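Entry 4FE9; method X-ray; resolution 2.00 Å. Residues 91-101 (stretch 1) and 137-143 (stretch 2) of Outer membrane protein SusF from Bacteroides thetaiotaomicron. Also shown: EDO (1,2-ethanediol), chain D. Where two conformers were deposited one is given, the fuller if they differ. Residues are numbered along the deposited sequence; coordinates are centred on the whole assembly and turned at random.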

ATOM      1  N   ALA A  91     -29.056  18.599   0.979  1.00 11.14           N
ATOM      2  CA  ALA A  91     -29.332  18.158  -0.386  1.00 12.63           C
ATOM      3  C   ALA A  91     -28.925  16.685  -0.513  1.00 12.39           C
ATOM      4  O   ALA A  91     -27.838  16.305  -0.110  1.00 11.49           O
ATOM      5  CB  ALA A  91     -28.517  19.053  -1.454  1.00 12.25           C
ATOM      6  N   LEU A  92     -29.850  15.856  -0.976  1.00 12.73           N
ATOM      7  CA  LEU A  92     -29.588  14.422  -1.081  1.00 13.97           C
ATOM      8  C   LEU A  92     -28.309  14.136  -1.883  1.00 12.69           C
ATOM      9  O   LEU A  92     -27.489  13.292  -1.503  1.00 12.81           O
ATOM     10  CB  LEU A  92     -30.788  13.703  -1.717  1.00 13.24           C
ATOM     11  CG  LEU A  92     -30.656  12.170  -1.756  1.00 16.49           C
ATOM     12  CD1 LEU A  92     -30.289  11.627  -0.401  1.00 17.72           C
ATOM     13  CD2 LEU A  92     -31.923  11.519  -2.246  1.00 20.72           C
ATOM     14  N   ALA A  93     -28.144  14.816  -3.003  1.00 14.56           N
ATOM     15  CA  ALA A  93     -26.956  14.556  -3.844  1.00 14.01           C
ATOM     16  C   ALA A  93     -25.661  14.803  -3.058  1.00 14.09           C
ATOM     17  O   ALA A  93     -24.678  14.092  -3.239  1.00 13.59           O
ATOM     18  CB  ALA A  93     -26.995  15.415  -5.091  1.00 16.31           C
ATOM     19  N   GLN A  94     -25.654  15.788  -2.154  1.00 12.68           N
ATOM     20  CA  GLN A  94     -24.404  16.086  -1.444  1.00 13.08           C
ATOM     21  C   GLN A  94     -24.211  15.152  -0.271  1.00 12.12           C
ATOM     22  O   GLN A  94     -23.092  14.840   0.082  1.00 12.23           O
ATOM     23  CB  GLN A  94     -24.368  17.520  -0.961  1.00 13.03           C
ATOM     24  CG  GLN A  94     -24.565  18.482  -2.066  1.00 17.95           C
ATOM     25  CD  GLN A  94     -24.436  19.914  -1.617  1.00 28.18           C
ATOM     26  OE1 GLN A  94     -25.116  20.353  -0.694  1.00 20.91           O
ATOM     27  NE2 GLN A  94     -23.600  20.672  -2.313  1.00 33.44           N
ATOM     28  N   LEU A  95     -25.316  14.674   0.311  1.00 10.53           N
ATOM     29  CA  LEU A  95     -25.231  13.658   1.358  1.00 10.75           C
ATOM     30  C   LEU A  95     -24.656  12.350   0.771  1.00  9.36           C
ATOM     31  O   LEU A  95     -23.766  11.739   1.338  1.00 11.09           O
ATOM     32  CB  LEU A  95     -26.612  13.394   1.952  1.00  9.31           C
ATOM     33  CG  LEU A  95     -26.661  12.362   3.098  1.00 11.58           C
ATOM     34  CD1 LEU A  95     -25.766  12.775   4.274  1.00 14.08           C
ATOM     35  CD2 LEU A  95     -28.116  12.211   3.579  1.00 12.30           C
ATOM     36  N   ASP A  96     -25.161  11.982  -0.385  1.00 10.11           N
ATOM     37  CA  ASP A  96     -24.666  10.821  -1.139  1.00 10.85           C
ATOM     38  C   ASP A  96     -23.180  10.978  -1.477  1.00  9.76           C
ATOM     39  O   ASP A  96     -22.381  10.151  -1.109  1.00 10.14           O
ATOM     40  CB  ASP A  96     -25.544  10.648  -2.402  1.00 10.23           C
ATOM     41  CG  ASP A  96     -25.153   9.423  -3.254  1.00 13.01           C
ATOM     42  OD1 ASP A  96     -24.714   8.389  -2.698  1.00 12.87           O
ATOM     43  OD2 ASP A  96     -25.246   9.525  -4.494  1.00 19.25           O
ATOM     44  N   SER A  97     -22.802  12.152  -1.985  1.00 11.87           N
ATOM     45  CA  SER A  97     -21.385  12.481  -2.232  0.50 11.87           C
ATOM     46  C   SER A  97     -20.532  12.371  -0.980  1.00 11.84           C
ATOM     47  O   SER A  97     -19.413  11.859  -1.006  1.00 11.58           O
ATOM     48  CB  SER A  97     -21.262  13.904  -2.821  0.50 12.40           C
ATOM     49  OG  SER A  97     -21.678  13.916  -4.168  0.50 11.56           O
ATOM     50  N   VAL A  98     -21.011  12.933   0.107  1.00 11.50           N
ATOM     51  CA  VAL A  98     -20.209  12.939   1.300  1.00 11.55           C
ATOM     52  C   VAL A  98     -20.068  11.507   1.864  1.00 10.77           C
ATOM     53  O   VAL A  98     -19.022  11.141   2.411  1.00 11.42           O
ATOM     54  CB  VAL A  98     -20.792  13.942   2.354  1.00 11.46           C
ATOM     55  CG1 VAL A  98     -20.186  13.703   3.689  1.00 13.93           C
ATOM     56  CG2 VAL A  98     -20.511  15.389   1.899  1.00 15.47           C
ATOM     57  N   THR A  99     -21.121  10.694   1.707  1.00 11.15           N
ATOM     58  CA  THR A  99     -21.103   9.319   2.194  1.00  9.69           C
ATOM     59  C   THR A  99     -20.023   8.514   1.427  1.00 10.62           C
ATOM     60  O   THR A  99     -19.240   7.749   2.028  1.00  8.20           O
ATOM     61  CB  THR A  99     -22.520   8.614   1.999  1.00 12.03           C
ATOM     62  OG1 THR A  99     -23.502   9.264   2.821  1.00 14.06           O
ATOM     63  CG2 THR A  99     -22.442   7.128   2.425  1.00  8.99           C
ATOM     64  N   GLN A 100     -19.920   8.770   0.122  1.00  9.95           N
ATOM     65  CA  GLN A 100     -19.028   7.974  -0.725  1.00 11.30           C
ATOM     66  C   GLN A 100     -17.568   8.381  -0.482  1.00 11.22           C
ATOM     67  O   GLN A 100     -16.742   7.547  -0.275  1.00 10.94           O
ATOM     68  CB  GLN A 100     -19.441   8.107  -2.204  1.00  9.24           C
ATOM     69  CG  GLN A 100     -20.858   7.523  -2.509  1.00 11.05           C
ATOM     70  CD  GLN A 100     -21.210   7.558  -4.000  1.00 14.33           C
ATOM     71  OE1 GLN A 100     -20.365   7.341  -4.830  1.00 18.14           O
ATOM     72  NE2 GLN A 100     -22.490   7.746  -4.312  1.00 13.21           N
ATOM     73  N   GLU A 101     -17.343   9.660  -0.246  1.00 13.24           N
ATOM     74  CA  GLU A 101     -16.035  10.136   0.240  1.00 16.30           C
ATOM     75  C   GLU A 101     -15.618   9.570   1.589  1.00 16.28           C
ATOM     76  O   GLU A 101     -14.545   8.989   1.710  1.00 17.21           O
ATOM     77  CB  GLU A 101     -15.988  11.655   0.280  1.00 16.87           C
ATOM     78  CG  GLU A 101     -16.088  12.258  -1.081  1.00 22.27           C
ATOM     79  CD  GLU A 101     -14.757  12.182  -1.853  1.00 50.39           C
ATOM     80  OE1 GLU A 101     -13.732  11.702  -1.274  1.00 46.64           O
ATOM     81  OE2 GLU A 101     -14.738  12.617  -3.036  1.00 57.47           O
TER
HETATM   82  C1  EDO D 509     -31.563  -2.293  -3.321  1.00 16.62           C
HETATM   83  O1  EDO D 509     -30.347  -2.874  -3.830  1.00 22.84           O
HETATM   84  C2  EDO D 509     -31.854  -1.007  -4.080  1.00 17.58           C
HETATM   85  O2  EDO D 509     -31.588  -1.191  -5.493  1.00 22.01           O
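Stretch 2, residues 137-143: SITLQPA

Stretch 2 runs as an extended strand from S137 to Q141 and leaves it at P142 and A143, which are loop or turn. It crosses the helix of residues 92-101 almost at a right angle: the signed crossing angle is -88°, and the axes of helix and strand approach to 9.3 Å. That spacing leaves room for a layer of side chains, and no direct hydrogen bond joins the two stretches. The 305 Å² buried between them, both sides summed, therefore comes mainly from packing.

The strand torsions (phi -114 to -144°, psi 115 to 173°) send successive side chains to alternate faces, and the contacts follow that rhythm. S137, at phi/psi -126/139°, stays clear of the helix. I138 (-135/173°) points its CA-to-CB bond toward it, and with chi1 in p and chi2 in t its CD1 comes to 4.2 Å from CD2 of L95, an apolar contact. T139 points away and makes no contact.

L140 again points toward the helix and has the largest covered area of any residue in either stretch, 95 Å². Its chi1 is t, while chi2, at 144°, lies between wells. Its CD1 lies 3.8 Å from CG of L95 and 4.2 Å from CD1 of L92, residues one helical turn apart. Its CD2 lies 3.7 Å from OD1 of D96 and 3.9 Å from OG1 of T99. Both of these polar atoms are engaged within the helix: OG1 of T99 donates to O of L95 at 2.9 Å, and OD1 of D96 accepts from NE2 of Q100 at 2.8 Å with an N-H...acceptor angle of 163°. The methyl group thus meets oxygens that already have hydrogen-bonding partners.

Q141 points away, and its NE2 makes a weak hydrogen bond to O1 of the 1,2-ethanediol at 3.3 Å, a molecule probably carried over from the crystallisation liquor.

At P142 phi/psi becomes -62/161°, and the CA-to-CB bond points toward the helix. Its CA and that of D96 are 6.5 Å apart, which sets the register between the stretches. CA of P142 is 3.9 Å from OD1 of D96, and CB of P142 is 3.8 Å from NE2 of Q100, so the proline packs beside the D96-Q100 hydrogen bond.

A143 makes no direct contact, but a water links it to the helix: the water accepts from N of A143 at 2.9 Å and donates to OD2 of D96 at 2.7 Å.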

ATOM      1  N   SER A 137     -27.898   8.783  14.313  1.00 14.67           N
ATOM      2  CA  SER A 137     -27.419   7.848  13.241  1.00 16.09           C
ATOM      3  C   SER A 137     -28.454   7.840  12.174  1.00 14.48           C
ATOM      4  O   SER A 137     -29.643   7.756  12.477  1.00 12.41           O
ATOM      5  CB  SER A 137     -27.335   6.396  13.742  1.00 14.71           C
ATOM      6  OG  SER A 137     -26.301   6.235  14.655  1.00 24.14           O
ATOM      7  N   ILE A 138     -28.003   7.850  10.916  1.00 12.28           N
ATOM      8  CA  ILE A 138     -28.815   7.405   9.816  1.00 12.06           C
ATOM      9  C   ILE A 138     -27.946   6.512   8.911  1.00 11.11           C
ATOM     10  O   ILE A 138     -26.735   6.307   9.180  1.00 10.96           O
ATOM     11  CB  ILE A 138     -29.361   8.601   8.988  1.00 12.01           C
ATOM     12  CG1 ILE A 138     -28.207   9.334   8.317  1.00 14.20           C
ATOM     13  CG2 ILE A 138     -30.171   9.601   9.899  1.00 12.03           C
ATOM     14  CD1 ILE A 138     -28.658  10.218   7.211  1.00 15.19           C
ATOM     15  N   THR A 139     -28.577   5.903   7.920  1.00 11.29           N
ATOM     16  CA  THR A 139     -27.840   5.162   6.908  1.00 11.22           C
ATOM     17  C   THR A 139     -28.279   5.535   5.514  1.00 10.26           C
ATOM     18  O   THR A 139     -29.347   6.139   5.326  1.00  8.84           O
ATOM     19  CB  THR A 139     -28.043   3.689   7.070  1.00 12.55           C
ATOM     20  OG1 THR A 139     -29.398   3.354   6.711  1.00 13.88           O
ATOM     21  CG2 THR A 139     -27.732   3.265   8.524  1.00 12.03           C
ATOM     22  N   LEU A 140     -27.369   5.332   4.559  1.00  8.18           N
ATOM     23  CA  LEU A 140     -27.618   5.666   3.180  1.00  9.95           C
ATOM     24  C   LEU A 140     -26.941   4.596   2.314  1.00  9.07           C
ATOM     25  O   LEU A 140     -25.809   4.172   2.598  1.00 10.98           O
ATOM     26  CB  LEU A 140     -27.044   7.061   2.835  1.00  8.57           C
ATOM     27  CG  LEU A 140     -27.179   7.564   1.387  1.00 10.13           C
ATOM     28  CD1 LEU A 140     -27.435   9.086   1.299  1.00 11.87           C
ATOM     29  CD2 LEU A 140     -25.951   7.194   0.550  1.00  6.99           C
ATOM     30  N   GLN A 141     -27.637   4.154   1.291  1.00  9.11           N
ATOM     31  CA  GLN A 141     -27.077   3.177   0.372  1.00  9.01           C
ATOM     32  C   GLN A 141     -26.912   3.809  -0.985  1.00  8.91           C
ATOM     33  O   GLN A 141     -27.904   4.136  -1.654  1.00  9.13           O
ATOM     34  CB  GLN A 141     -28.014   1.968   0.256  1.00 10.21           C
ATOM     35  CG  GLN A 141     -27.494   0.881  -0.733  1.00 10.91           C
ATOM     36  CD  GLN A 141     -28.555  -0.156  -1.045  1.00 19.44           C
ATOM     37  OE1 GLN A 141     -29.545  -0.255  -0.352  1.00 14.95           O
ATOM     38  NE2 GLN A 141     -28.379  -0.872  -2.119  1.00 21.47           N
ATOM     39  N   PRO A 142     -25.665   3.937  -1.434  1.00  8.80           N
ATOM     40  CA  PRO A 142     -25.435   4.527  -2.744  1.00  9.71           C
ATOM     41  C   PRO A 142     -26.079   3.685  -3.826  1.00  8.90           C
ATOM     42  O   PRO A 142     -26.469   2.555  -3.563  1.00  9.51           O
ATOM     43  CB  PRO A 142     -23.912   4.495  -2.883  1.00  8.02           C
ATOM     44  CG  PRO A 142     -23.405   4.530  -1.490  1.00  8.00           C
ATOM     45  CD  PRO A 142     -24.412   3.730  -0.687  1.00  9.84           C
ATOM     46  N   ALA A 143     -26.280   4.279  -4.994  1.00  9.83           N
ATOM     47  CA  ALA A 143     -27.025   3.642  -6.077  1.00  9.00           C
ATOM     48  C   ALA A 143     -26.231   2.446  -6.609  1.00  9.54           C
ATOM     49  O   ALA A 143     -25.038   2.273  -6.293  1.00  7.25           O
ATOM     50  CB  ALA A 143     -27.280   4.604  -7.175  1.00  9.69           C
TER
HETATM   51  O   HOH W   1     -25.728   7.037  -5.527  1.00 11.35           O